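Local structure of histone-lysine N-methyltransferase, H3 lysine-9 specific SUVH6 (Arabidopsis thaliana, 6A5K) at residues T13-F17 and N85-I89; I51-K57 and M417-M421; T273-P279 and E381-L386; A325-E331 and Y462-Y468. The protein methylates histone H3 at a specific lysine, using S-adenosylmethionine as methyl donor, and probably binds methylated DNA through its SRA domain. The protein carries 1 engineered substitution. One frame throughout, in Å; residues are numbered along the deposited sequence.

Contact 1: T13-F17 and N85-I89; sequences TLRLF and NILGI
Ile86 presses its CD1 methyl against the ring of Phe17, with Ile86 CD1 only 3.4 Å from Phe17 CD1, a short distance for two apolar carbons. The methyl approaches the ring obliquely. Phe17 CE1 is almost as near, 3.6 Å from Ile86 CD1. The ring gets there because Phe17 CG stands anti to the backbone N (chi1 171°), which carries it off helix 5-29 toward segment 85-89. The other branch of Ile86 is used as well. Ile86 CG2 lies 3.7 Å from Thr13 CG2, and the two side chains pass antiparallel to one another. Thr13 brings its methyl to the contact, while its OG1 is hydrogen-bonded to Lys9 O in the same helix. Leu14 lies roughly perpendicular to Leu87, with Leu14 CD2 3.7 Å from Leu87 CD1. With an alanine at Leu14 both methyls would go, and Leu87 CD1 would probably face a gap. Just beyond Leu87 the helix ends in a Schellman motif, with Gly88 at positive phi (74°) as the C-prime residue. The packing thus sets the side of a long helix against the last turn of a short one in the SRA part. Helix 44-54 covers Phe17 through Ala48, Ser49 and Leu52, and Phe78 of strand 77-78 touches both Leu14 and Leu87.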
loop_
_atom_site.group_PDB
_atom_site.type_symbol
_atom_site.label_atom_id
_atom_site.label_comp_id
_atom_site.label_asym_id
_atom_site.label_seq_id
_atom_site.Cartn_x
_atom_site.Cartn_y
_atom_site.Cartn_z
ATOM N N THR A 13 12.846 1.968 -0.674
ATOM C CA THR A 13 13.243 3.222 -0.030
ATOM C C THR A 13 12.026 3.875 0.619
ATOM O O THR A 13 12.100 4.352 1.760
ATOM C CB THR A 13 13.910 4.191 -1.038
ATOM O OG1 THR A 13 15.086 3.572 -1.578
ATOM C CG2 THR A 13 14.311 5.502 -0.359
ATOM N N LEU A 14 10.901 3.880 -0.096
ATOM C CA LEU A 14 9.671 4.427 0.480
ATOM C C LEU A 14 9.186 3.587 1.666
ATOM O O LEU A 14 8.667 4.121 2.653
ATOM C CB LEU A 14 8.566 4.524 -0.576
ATOM C CG LEU A 14 8.805 5.469 -1.757
ATOM C CD1 LEU A 14 7.616 5.425 -2.729
ATOM C CD2 LEU A 14 9.046 6.873 -1.267
ATOM N N ARG A 15 9.362 2.274 1.558
ATOM C CA ARG A 15 8.955 1.343 2.609
ATOM C C ARG A 15 9.783 1.596 3.875
ATOM O O ARG A 15 9.248 1.657 4.994
ATOM C CB ARG A 15 9.109 -0.103 2.106
ATOM C CG ARG A 15 8.352 -1.149 2.891
ATOM C CD ARG A 15 8.393 -2.502 2.170
ATOM N NE ARG A 15 7.726 -2.452 0.870
ATOM C CZ ARG A 15 8.172 -3.074 -0.218
ATOM N NH1 ARG A 15 9.287 -3.788 -0.167
ATOM N NH2 ARG A 15 7.503 -2.987 -1.358
ATOM N N LEU A 16 11.090 1.766 3.691
ATOM C CA LEU A 16 11.995 2.103 4.782
ATOM C C LEU A 16 11.590 3.428 5.437
ATOM O O LEU A 16 11.494 3.531 6.665
ATOM C CB LEU A 16 13.434 2.182 4.269
ATOM C CG LEU A 16 14.534 2.399 5.307
ATOM C CD1 LEU A 16 14.682 1.162 6.200
ATOM C CD2 LEU A 16 15.854 2.753 4.620
ATOM N N PHE A 17 11.337 4.435 4.604
ATOM C CA PHE A 17 10.892 5.734 5.095
ATOM C C PHE A 17 9.641 5.626 5.978
ATOM O O PHE A 17 9.607 6.149 7.101
ATOM C CB PHE A 17 10.613 6.680 3.923
ATOM C CG PHE A 17 9.959 7.962 4.334
ATOM C CD1 PHE A 17 10.694 8.962 4.952
ATOM C CD2 PHE A 17 8.609 8.173 4.101
ATOM C CE1 PHE A 17 10.098 10.150 5.328
ATOM C CE2 PHE A 17 8.007 9.361 4.476
ATOM C CZ PHE A 17 8.755 10.349 5.094
ATOM N N ASN A 85 11.104 14.398 -2.347
ATOM C CA ASN A 85 12.498 14.824 -2.230
ATOM C C ASN A 85 13.432 13.636 -2.032
ATOM O O ASN A 85 14.540 13.601 -2.575
ATOM C CB ASN A 85 12.675 15.818 -1.082
ATOM C CG ASN A 85 14.106 16.332 -0.966
ATOM O OD1 ASN A 85 14.627 16.987 -1.874
ATOM N ND2 ASN A 85 14.746 16.040 0.158
ATOM N N ILE A 86 12.982 12.659 -1.258
ATOM C CA ILE A 86 13.797 11.476 -1.000
ATOM C C ILE A 86 14.136 10.740 -2.299
ATOM O O ILE A 86 15.255 10.242 -2.474
ATOM C CB ILE A 86 13.089 10.530 -0.011
ATOM C CG1 ILE A 86 13.071 11.173 1.374
ATOM C CG2 ILE A 86 13.795 9.183 0.052
ATOM C CD1 ILE A 86 12.097 10.539 2.344
ATOM N N LEU A 87 13.180 10.727 -3.224
ATOM C CA LEU A 87 13.340 10.044 -4.509
ATOM C C LEU A 87 13.911 10.934 -5.613
ATOM O O LEU A 87 14.261 10.445 -6.691
ATOM C CB LEU A 87 11.994 9.479 -4.971
ATOM C CG LEU A 87 11.328 8.428 -4.084
ATOM C CD1 LEU A 87 10.015 7.936 -4.719
ATOM C CD2 LEU A 87 12.286 7.277 -3.839
ATOM N N GLY A 88 14.004 12.232 -5.346
ATOM C CA GLY A 88 14.476 13.177 -6.344
ATOM C C GLY A 88 13.457 13.462 -7.435
ATOM O O GLY A 88 13.813 13.896 -8.531
ATOM N N ILE A 89 12.186 13.208 -7.143
ATOM C CA ILE A 89 11.099 13.494 -8.082
ATOM C C ILE A 89 10.823 14.994 -8.141
ATOM O O ILE A 89 10.568 15.565 -9.205
ATOM C CB ILE A 89 9.792 12.773 -7.678
ATOM C CG1 ILE A 89 9.954 11.256 -7.774
ATOM C CG2 ILE A 89 8.622 13.231 -8.544
ATOM C CD1 ILE A 89 8.759 10.500 -7.243
#

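Contact 2: I51-K57 and M417-M421; sequences ILKRNGK and MSELM
Asn55 and Leu420 bring the ends of helix 44-54 and helix 412-420 together, their CA atoms 6.7 Å apart. Leu420 carries most of the contact. Its CD2 methyl rests on Asn55, 3.6 Å from Asn55 CB and about as close to the amide carbon. The aliphatic CE of Lys57 approaches the same methyl. The other branch goes to Leu52, with Leu420 CD1 3.8 Å from Leu52 CD1. Nearer the backbone, Leu420 CB lies 3.9 Å from Ile51 CG2. Helix 44-54 stops here in a Schellman motif, with Gly56 at positive phi as the C-prime residue and Lys57 N bonded back to Leu52 O. Asn55 is held by its own helix end: Asn55 ND2 donates to Ile51 O at 2.7 Å and nearly straight (171°). Asn55 N reaches that oxygen too, from the opposite face of its carbonyl plane. Two N-H groups grip one carbonyl. The ND2 bond holds the side-chain amide with one face on Leu420 CD2. Farther out, a water joins opposite charges. It accepts from Lys57 NZ at 2.6 Å and donates to Glu419 OE2 at 3.0 Å. The lysine bends at chi2 (-62°), which carries NZ toward the water. Helix 5-29 backs the site, where Leu16 and Val20 touch Leu420. The selenium of selenomethionine Met421 lies 4.2 Å from Ile51 CD1.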
loop_
_atom_site.group_PDB
_atom_site.type_symbol
_atom_site.label_atom_id
_atom_site.label_comp_id
_atom_site.label_asym_id
_atom_site.label_seq_id
_atom_site.Cartn_x
_atom_site.Cartn_y
_atom_site.Cartn_z
ATOM N N ILE A 51 16.968 11.113 9.084
ATOM C CA ILE A 51 17.625 9.829 9.332
ATOM C C ILE A 51 18.050 9.144 8.029
ATOM O O ILE A 51 19.183 8.671 7.905
ATOM C CB ILE A 51 16.715 8.892 10.157
ATOM C CG1 ILE A 51 16.569 9.445 11.583
ATOM C CG2 ILE A 51 17.285 7.484 10.204
ATOM C CD1 ILE A 51 15.459 8.801 12.380
ATOM N N LEU A 52 17.158 9.119 7.046
ATOM C CA LEU A 52 17.492 8.518 5.758
ATOM C C LEU A 52 18.599 9.293 5.038
ATOM O O LEU A 52 19.468 8.706 4.393
ATOM C CB LEU A 52 16.244 8.426 4.871
ATOM C CG LEU A 52 15.477 7.101 4.902
ATOM C CD1 LEU A 52 14.734 6.872 6.213
ATOM C CD2 LEU A 52 14.522 7.014 3.722
ATOM N N LYS A 53 18.563 10.614 5.151
ATOM C CA LYS A 53 19.586 11.462 4.544
ATOM C C LYS A 53 20.977 11.170 5.117
ATOM O O LYS A 53 21.938 10.963 4.369
ATOM C CB LYS A 53 19.236 12.940 4.744
ATOM C CG LYS A 53 20.339 13.904 4.351
ATOM C CD LYS A 53 20.617 13.851 2.860
ATOM C CE LYS A 53 20.088 15.089 2.163
ATOM N NZ LYS A 53 20.340 15.050 0.696
ATOM N N ARG A 54 21.081 11.141 6.443
ATOM C CA ARG A 54 22.382 10.951 7.086
ATOM C C ARG A 54 22.968 9.568 6.785
ATOM O O ARG A 54 24.185 9.393 6.772
ATOM C CB ARG A 54 22.262 11.158 8.599
ATOM C CG ARG A 54 21.769 12.543 9.010
ATOM C CD ARG A 54 22.912 13.548 9.232
ATOM N NE ARG A 54 23.731 13.785 8.044
ATOM C CZ ARG A 54 23.514 14.761 7.168
ATOM N NH1 ARG A 54 22.496 15.596 7.334
ATOM N NH2 ARG A 54 24.316 14.897 6.120
ATOM N N ASN A 55 22.094 8.596 6.532
ATOM C CA ASN A 55 22.506 7.225 6.253
ATOM C C ASN A 55 22.640 6.912 4.763
ATOM O O ASN A 55 22.765 5.752 4.377
ATOM C CB ASN A 55 21.521 6.252 6.892
ATOM C CG ASN A 55 21.689 6.157 8.399
ATOM O OD1 ASN A 55 22.437 5.316 8.897
ATOM N ND2 ASN A 55 20.999 7.027 9.132
ATOM N N GLY A 56 22.607 7.948 3.931
ATOM C CA GLY A 56 22.847 7.795 2.506
ATOM C C GLY A 56 21.742 7.108 1.717
ATOM O O GLY A 56 22.020 6.463 0.704
ATOM N N LYS A 57 20.494 7.255 2.155
ATOM C CA LYS A 57 19.392 6.507 1.547
ATOM C C LYS A 57 18.613 7.285 0.484
ATOM O O LYS A 57 17.723 6.721 -0.149
ATOM C CB LYS A 57 18.406 6.029 2.621
ATOM C CG LYS A 57 19.040 5.174 3.716
ATOM C CD LYS A 57 19.624 3.890 3.155
ATOM C CE LYS A 57 20.191 3.035 4.273
ATOM N NZ LYS A 57 20.966 1.866 3.777
HETATM N N MSE A 417 16.120 -1.064 9.358
HETATM C CA MSE A 417 15.702 -0.049 10.313
HETATM C C MSE A 417 16.567 -0.030 11.565
HETATM O O MSE A 417 16.861 1.038 12.102
HETATM C CB MSE A 417 14.247 -0.271 10.683
HETATM C CG MSE A 417 13.325 -0.113 9.494
HETATM SE SE MSE A 417 11.522 0.049 10.130
HETATM C CE MSE A 417 11.867 1.542 11.288
ATOM N N SER A 418 16.979 -1.206 12.027
ATOM C CA SER A 418 17.888 -1.267 13.166
ATOM C C SER A 418 19.200 -0.590 12.797
ATOM O O SER A 418 19.847 0.035 13.638
ATOM C CB SER A 418 18.144 -2.708 13.600
ATOM O OG SER A 418 19.020 -3.350 12.698
ATOM N N GLU A 419 19.591 -0.721 11.532
ATOM C CA GLU A 419 20.785 -0.041 11.042
ATOM C C GLU A 419 20.606 1.471 10.987
ATOM O O GLU A 419 21.558 2.215 11.218
ATOM C CB GLU A 419 21.177 -0.560 9.659
ATOM C CG GLU A 419 21.380 -2.057 9.596
ATOM C CD GLU A 419 21.950 -2.499 8.266
ATOM O OE1 GLU A 419 22.228 -3.709 8.111
ATOM O OE2 GLU A 419 22.123 -1.631 7.379
ATOM N N LEU A 420 19.398 1.930 10.679
ATOM C CA LEU A 420 19.161 3.375 10.612
ATOM C C LEU A 420 19.253 4.089 11.965
ATOM O O LEU A 420 19.803 5.189 12.052
ATOM C CB LEU A 420 17.803 3.668 9.981
ATOM C CG LEU A 420 17.722 3.382 8.488
ATOM C CD1 LEU A 420 16.408 3.896 7.953
ATOM C CD2 LEU A 420 18.883 4.032 7.763
HETATM N N MSE A 421 18.713 3.484 13.017
HETATM C CA MSE A 421 18.792 4.097 14.340
HETATM C C MSE A 421 19.245 3.102 15.400
HETATM O O MSE A 421 20.410 3.103 15.802
HETATM C CB MSE A 421 17.446 4.711 14.729
HETATM C CG MSE A 421 16.250 3.859 14.378
HETATM SE SE MSE A 421 14.715 4.944 13.828
HETATM C CE MSE A 421 13.480 3.519 13.548
HETATM O O HOH W 1 21.892 1.025 6.073
#

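Contact 3: T273-P279 and E381-L386; sequences TVKLIYP and EYVGEL
Ile277 and Glu385 form a single backbone bridge between two segments that run the same way. Ile277 N donates to Gly384 O at 3.2 Å. Leu386 N donates to Ile277 O at 2.8 Å. Leu276 packs between Glu381 and Leu386. Leu276 CD2 meets Leu386 CD2 at 3.6 Å, the two side chains meeting at a slant. Leu276 CD1 lies 3.3 Å from Glu381 OE2, an oxygen hydrogen-bonded to His477 ND1. A serine in place of Leu276 is likely to take away the closest apolar partner of Leu386 CD2 across the contact and open a gap beside Glu381. The bridge ties an irregular Pre-SET segment to strand 385-388, an outer strand of a three-stranded SET sheet. Val383 CG1, anti to its own backbone N (chi1 172°), points into a bend of segment 273-279. Val383 CG1 touches Thr273 O at 3.4 Å and Lys275 O at 3.5 Å. Burial has a cost here: Thr273 O and Gly384 N have no partner in the model. Pro279 closes the far end, with Pro279 CG 3.3 Å from Leu386 O. On the side of segment 381-386 turned away from 273-279, the side chain of Tyr382 comes to about 5 Å from the bound S-adenosylmethionine.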
loop_
_atom_site.group_PDB
_atom_site.type_symbol
_atom_site.label_atom_id
_atom_site.label_comp_id
_atom_site.label_asym_id
_atom_site.label_seq_id
_atom_site.Cartn_x
_atom_site.Cartn_y
_atom_site.Cartn_z
ATOM N N THR A 273 -16.993 -18.314 2.052
ATOM C CA THR A 273 -17.057 -18.426 3.504
ATOM C C THR A 273 -16.302 -17.287 4.183
ATOM O O THR A 273 -15.153 -17.009 3.837
ATOM C CB THR A 273 -16.467 -19.764 3.988
ATOM O OG1 THR A 273 -16.912 -20.826 3.132
ATOM C CG2 THR A 273 -16.902 -20.041 5.414
ATOM N N VAL A 274 -16.937 -16.631 5.148
ATOM C CA VAL A 274 -16.264 -15.579 5.909
ATOM C C VAL A 274 -15.712 -16.126 7.229
ATOM O O VAL A 274 -15.062 -15.409 7.987
ATOM C CB VAL A 274 -17.201 -14.386 6.214
ATOM C CG1 VAL A 274 -17.919 -13.932 4.958
ATOM C CG2 VAL A 274 -18.208 -14.765 7.287
ATOM N N LYS A 275 -15.966 -17.400 7.497
ATOM C CA LYS A 275 -15.516 -18.002 8.749
ATOM C C LYS A 275 -14.588 -19.192 8.532
ATOM O O LYS A 275 -14.818 -20.029 7.660
ATOM C CB LYS A 275 -16.721 -18.429 9.597
ATOM C CG LYS A 275 -17.631 -17.276 9.983
ATOM C CD LYS A 275 -17.702 -17.104 11.493
ATOM C CE LYS A 275 -19.069 -17.501 12.030
ATOM N NZ LYS A 275 -19.407 -16.770 13.288
ATOM N N LEU A 276 -13.541 -19.263 9.346
ATOM C CA LEU A 276 -12.640 -20.406 9.309
ATOM C C LEU A 276 -13.371 -21.685 9.691
ATOM O O LEU A 276 -14.245 -21.682 10.561
ATOM C CB LEU A 276 -11.450 -20.187 10.242
ATOM C CG LEU A 276 -10.376 -19.214 9.762
ATOM C CD1 LEU A 276 -9.383 -18.945 10.885
ATOM C CD2 LEU A 276 -9.673 -19.782 8.536
ATOM N N ILE A 277 -13.021 -22.776 9.025
ATOM C CA ILE A 277 -13.570 -24.074 9.379
ATOM C C ILE A 277 -12.508 -24.883 10.109
ATOM O O ILE A 277 -11.471 -25.224 9.539
ATOM C CB ILE A 277 -14.069 -24.828 8.143
ATOM C CG1 ILE A 277 -15.091 -23.965 7.399
ATOM C CG2 ILE A 277 -14.654 -26.190 8.536
ATOM C CD1 ILE A 277 -15.423 -24.469 6.027
ATOM N N TYR A 278 -12.771 -25.159 11.381
ATOM C CA TYR A 278 -11.831 -25.880 12.227
ATOM C C TYR A 278 -12.146 -27.364 12.247
ATOM O O TYR A 278 -13.310 -27.757 12.156
ATOM C CB TYR A 278 -11.869 -25.342 13.661
ATOM C CG TYR A 278 -11.298 -23.953 13.855
ATOM C CD1 TYR A 278 -9.934 -23.757 14.031
ATOM C CD2 TYR A 278 -12.127 -22.838 13.885
ATOM C CE1 TYR A 278 -9.409 -22.489 14.217
ATOM C CE2 TYR A 278 -11.613 -21.567 14.071
ATOM C CZ TYR A 278 -10.253 -21.398 14.235
ATOM O OH TYR A 278 -9.733 -20.135 14.420
ATOM N N PRO A 279 -11.108 -28.204 12.362
ATOM C CA PRO A 279 -11.401 -29.569 12.799
ATOM C C PRO A 279 -11.933 -29.498 14.226
ATOM O O PRO A 279 -11.703 -28.496 14.908
ATOM C CB PRO A 279 -10.041 -30.278 12.729
ATOM C CG PRO A 279 -9.182 -29.397 11.861
ATOM C CD PRO A 279 -9.676 -28.000 12.092
ATOM N N GLU A 381 -8.377 -11.612 5.427
ATOM C CA GLU A 381 -7.837 -12.869 5.938
ATOM C C GLU A 381 -7.759 -13.897 4.818
ATOM O O GLU A 381 -8.499 -13.802 3.842
ATOM C CB GLU A 381 -8.717 -13.399 7.082
ATOM C CG GLU A 381 -8.197 -14.661 7.767
ATOM C CD GLU A 381 -8.926 -14.972 9.068
ATOM O OE1 GLU A 381 -9.880 -14.245 9.411
ATOM O OE2 GLU A 381 -8.543 -15.945 9.749
ATOM N N TYR A 382 -6.862 -14.873 4.947
ATOM C CA TYR A 382 -6.953 -16.063 4.109
ATOM C C TYR A 382 -7.875 -17.054 4.801
ATOM O O TYR A 382 -7.476 -17.727 5.750
ATOM C CB TYR A 382 -5.577 -16.691 3.850
ATOM C CG TYR A 382 -5.600 -17.668 2.694
ATOM C CD1 TYR A 382 -5.999 -18.989 2.876
ATOM C CD2 TYR A 382 -5.230 -17.267 1.418
ATOM C CE1 TYR A 382 -6.034 -19.881 1.815
ATOM C CE2 TYR A 382 -5.262 -18.151 0.353
ATOM C CZ TYR A 382 -5.664 -19.456 0.560
ATOM O OH TYR A 382 -5.695 -20.334 -0.499
ATOM N N VAL A 383 -9.117 -17.128 4.339
ATOM C CA VAL A 383 -10.107 -17.984 4.986
ATOM C C VAL A 383 -10.338 -19.260 4.186
ATOM O O VAL A 383 -10.427 -19.225 2.957
ATOM C CB VAL A 383 -11.445 -17.235 5.183
ATOM C CG1 VAL A 383 -12.534 -18.179 5.686
ATOM C CG2 VAL A 383 -11.263 -16.073 6.149
ATOM N N GLY A 384 -10.429 -20.384 4.896
ATOM C CA GLY A 384 -10.705 -21.674 4.294
ATOM C C GLY A 384 -10.845 -22.715 5.391
ATOM O O GLY A 384 -11.104 -22.368 6.543
ATOM N N GLU A 385 -10.667 -23.986 5.047
ATOM C CA GLU A 385 -10.713 -25.053 6.046
ATOM C C GLU A 385 -9.317 -25.303 6.603
ATOM O O GLU A 385 -8.382 -25.530 5.835
ATOM C CB GLU A 385 -11.263 -26.356 5.458
ATOM C CG GLU A 385 -12.377 -26.207 4.436
ATOM C CD GLU A 385 -12.824 -27.555 3.872
ATOM O OE1 GLU A 385 -12.954 -28.521 4.658
ATOM O OE2 GLU A 385 -13.036 -27.652 2.645
ATOM N N LEU A 386 -9.176 -25.258 7.927
ATOM C CA LEU A 386 -7.923 -25.629 8.587
ATOM C C LEU A 386 -7.709 -27.135 8.510
ATOM O O LEU A 386 -8.568 -27.905 8.931
ATOM C CB LEU A 386 -7.915 -25.198 10.060
ATOM C CG LEU A 386 -7.357 -23.839 10.486
ATOM C CD1 LEU A 386 -6.021 -23.565 9.810
ATOM C CD2 LEU A 386 -8.354 -22.714 10.231
#

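Contact 4: A325-E331 and Y462-Y468; sequences AKPTIYE and YAQNVLY
Gln464 reaches from strand 461-467 to Lys326, beside a parallel pairing of this strand with strand 328-330, an outer strand of a four-stranded mixed sheet. The pairing joins the Pre-SET and SET parts. From CB the chain leaves with CG anti to the backbone N (chi1 175°), then bends at chi2 (61°). Gln464 CG lies 3.8 Å from Ile329 CD1. The same methyl lies against one face of the amide, over CD, and CD is also close to Lys326 O. At the tip, Gln464 OE1 accepts from Lys326 N at 3.0 Å. Gln464 NE2 gives to Lys326 O at 2.8 Å, meeting that oxygen from above its carbonyl plane. It also gives to Asn465 O at 3.0 Å, nearly straight (171°). Both acceptors lie close to the amide plane, so three bonds fix the rotation of this buried group. Asn465 O also takes Ile329 N, from the opposite face. Leu467 N to Ile329 O and Glu331 N to Leu467 O continue the ladder. Ala325 CB packs obliquely on the Tyr462 ring, 3.5 Å from Tyr462 CE2. Tyr330 lies alongside Leu467, with Tyr330 CE2 3.6 Å from Leu467 CD1. The Glu331 carboxylate is bonded by Thr347, Gln348 and Val346 N. On the face of Thr328 and Asn465, one water links Thr328 OG1 at 2.6 Å with Asn465 ND2 at 2.8 Å.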
loop_
_atom_site.group_PDB
_atom_site.type_symbol
_atom_site.label_atom_id
_atom_site.label_comp_id
_atom_site.label_asym_id
_atom_site.label_seq_id
_atom_site.Cartn_x
_atom_site.Cartn_y
_atom_site.Cartn_z
ATOM N N ALA A 325 5.891 -5.638 10.155
ATOM C CA ALA A 325 5.691 -7.074 10.269
ATOM C C ALA A 325 6.411 -7.610 11.501
ATOM O O ALA A 325 7.453 -7.090 11.893
ATOM C CB ALA A 325 6.182 -7.781 9.010
ATOM N N LYS A 326 5.827 -8.637 12.113
ATOM C CA LYS A 326 6.429 -9.362 13.226
ATOM C C LYS A 326 6.107 -10.834 13.018
ATOM O O LYS A 326 5.217 -11.156 12.226
ATOM C CB LYS A 326 5.886 -8.882 14.579
ATOM C CG LYS A 326 6.084 -7.407 14.872
ATOM C CD LYS A 326 5.571 -7.061 16.260
ATOM C CE LYS A 326 6.501 -7.587 17.346
ATOM N NZ LYS A 326 5.954 -7.353 18.711
ATOM N N PRO A 327 6.820 -11.733 13.717
ATOM C CA PRO A 327 6.452 -13.151 13.626
ATOM C C PRO A 327 4.983 -13.380 13.983
ATOM O O PRO A 327 4.268 -14.060 13.241
ATOM C CB PRO A 327 7.381 -13.818 14.645
ATOM C CG PRO A 327 8.592 -12.937 14.658
ATOM C CD PRO A 327 8.063 -11.534 14.486
ATOM N N THR A 328 4.543 -12.798 15.095
ATOM C CA THR A 328 3.155 -12.932 15.528
ATOM C C THR A 328 2.652 -11.639 16.170
ATOM O O THR A 328 3.364 -10.987 16.930
ATOM C CB THR A 328 2.981 -14.101 16.542
ATOM O OG1 THR A 328 3.652 -15.270 16.058
ATOM C CG2 THR A 328 1.505 -14.428 16.748
ATOM N N ILE A 329 1.419 -11.266 15.849
ATOM C CA ILE A 329 0.750 -10.175 16.544
ATOM C C ILE A 329 -0.392 -10.722 17.383
ATOM O O ILE A 329 -1.138 -11.590 16.928
ATOM C CB ILE A 329 0.225 -9.127 15.557
ATOM C CG1 ILE A 329 1.399 -8.372 14.939
ATOM C CG2 ILE A 329 -0.740 -8.157 16.235
ATOM C CD1 ILE A 329 0.980 -7.446 13.858
ATOM N N TYR A 330 -0.504 -10.239 18.618
ATOM C CA TYR A 330 -1.602 -10.620 19.497
ATOM C C TYR A 330 -2.584 -9.471 19.638
ATOM O O TYR A 330 -2.239 -8.408 20.155
ATOM C CB TYR A 330 -1.083 -11.037 20.882
ATOM C CG TYR A 330 -0.122 -12.198 20.841
ATOM C CD1 TYR A 330 1.221 -12.000 20.544
ATOM C CD2 TYR A 330 -0.556 -13.491 21.087
ATOM C CE1 TYR A 330 2.102 -13.060 20.495
ATOM C CE2 TYR A 330 0.325 -14.557 21.045
ATOM C CZ TYR A 330 1.649 -14.332 20.748
ATOM O OH TYR A 330 2.534 -15.383 20.702
ATOM N N GLU A 331 -3.807 -9.677 19.167
ATOM C CA GLU A 331 -4.854 -8.683 19.358
ATOM C C GLU A 331 -5.658 -9.021 20.600
ATOM O O GLU A 331 -5.630 -10.155 21.070
ATOM C CB GLU A 331 -5.764 -8.606 18.131
ATOM C CG GLU A 331 -5.060 -8.106 16.880
ATOM C CD GLU A 331 -6.025 -7.738 15.767
ATOM O OE1 GLU A 331 -7.252 -7.722 16.016
ATOM O OE2 GLU A 331 -5.555 -7.469 14.644
ATOM N N TYR A 462 1.912 -8.457 2.391
ATOM C CA TYR A 462 2.545 -9.590 3.050
ATOM C C TYR A 462 1.579 -10.242 4.021
ATOM O O TYR A 462 0.616 -9.609 4.487
ATOM C CB TYR A 462 3.828 -9.182 3.791
ATOM C CG TYR A 462 3.648 -8.120 4.851
ATOM C CD1 TYR A 462 3.787 -6.777 4.536
ATOM C CD2 TYR A 462 3.358 -8.461 6.178
ATOM C CE1 TYR A 462 3.637 -5.792 5.498
ATOM C CE2 TYR A 462 3.203 -7.475 7.148
ATOM C CZ TYR A 462 3.345 -6.141 6.798
ATOM O OH TYR A 462 3.213 -5.136 7.742
ATOM N N ALA A 463 1.862 -11.505 4.329
ATOM C CA ALA A 463 1.080 -12.277 5.291
ATOM C C ALA A 463 1.604 -12.050 6.704
ATOM O O ALA A 463 2.812 -11.983 6.935
ATOM C CB ALA A 463 1.109 -13.767 4.942
ATOM N N GLN A 464 0.675 -11.928 7.641
ATOM C CA GLN A 464 0.977 -11.627 9.027
ATOM C C GLN A 464 0.142 -12.533 9.919
ATOM O O GLN A 464 -1.091 -12.534 9.838
ATOM C CB GLN A 464 0.681 -10.160 9.337
ATOM C CG GLN A 464 0.857 -9.769 10.798
ATOM C CD GLN A 464 2.286 -9.985 11.271
ATOM O OE1 GLN A 464 3.226 -9.394 10.731
ATOM N NE2 GLN A 464 2.459 -10.846 12.276
ATOM N N ASN A 465 0.814 -13.306 10.765
ATOM C CA ASN A 465 0.121 -14.172 11.714
ATOM C C ASN A 465 -0.483 -13.349 12.845
ATOM O O ASN A 465 0.205 -12.519 13.442
ATOM C CB ASN A 465 1.073 -15.225 12.283
ATOM C CG ASN A 465 1.446 -16.288 11.263
ATOM O OD1 ASN A 465 0.788 -16.440 10.238
ATOM N ND2 ASN A 465 2.504 -17.037 11.549
ATOM N N VAL A 466 -1.766 -13.577 13.126
ATOM C CA VAL A 466 -2.463 -12.865 14.199
ATOM C C VAL A 466 -3.240 -13.840 15.083
ATOM O O VAL A 466 -3.893 -14.757 14.589
ATOM C CB VAL A 466 -3.438 -11.785 13.645
ATOM C CG1 VAL A 466 -4.190 -11.081 14.788
ATOM C CG2 VAL A 466 -2.682 -10.749 12.815
ATOM N N LEU A 467 -3.148 -13.643 16.393
ATOM C CA LEU A 467 -3.959 -14.393 17.346
ATOM C C LEU A 467 -4.865 -13.442 18.118
ATOM O O LEU A 467 -4.423 -12.358 18.511
ATOM C CB LEU A 467 -3.065 -15.177 18.310
ATOM C CG LEU A 467 -2.256 -16.314 17.677
ATOM C CD1 LEU A 467 -1.157 -16.795 18.618
ATOM C CD2 LEU A 467 -3.184 -17.468 17.292
ATOM N N TYR A 468 -6.128 -13.827 18.325
ATOM C CA TYR A 468 -7.006 -13.042 19.198
ATOM C C TYR A 468 -8.127 -13.849 19.863
ATOM O O TYR A 468 -8.410 -13.643 21.043
ATOM C CB TYR A 468 -7.609 -11.855 18.431
ATOM C CG TYR A 468 -8.600 -12.206 17.342
ATOM C CD1 TYR A 468 -9.969 -12.161 17.582
ATOM C CD2 TYR A 468 -8.173 -12.552 16.066
ATOM C CE1 TYR A 468 -10.883 -12.471 16.591
ATOM C CE2 TYR A 468 -9.083 -12.860 15.067
ATOM C CZ TYR A 468 -10.435 -12.820 15.338
ATOM O OH TYR A 468 -11.349 -13.127 14.353
HETATM O O HOH W 2 3.837 -13.545 10.571
HETATM O O HOH W 3 3.483 -17.088 14.151
#

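How the contacts relate
Contacts 1 and 2 are neighbours, with centres about 12 Å apart. They use different helices, but helix 5-29 of contact 1 and helix 44-54 of contact 2 pack together, and Phe17 meets Leu52 there. Contact 1 is the most buried of the four and wholly apolar; contact 2 is partly buried and adds a water-linked charge pair. Contacts 3 and 4 are also partly buried. Both join the Pre-SET and SET parts and rely on backbone hydrogen bonds. Contact 3 is a lone bridge, while contact 4 is a strand ladder with a side-chain amide. Their centres are about 17 Å apart. Contacts 2 and 3 are farthest apart, at about 41 Å between centres.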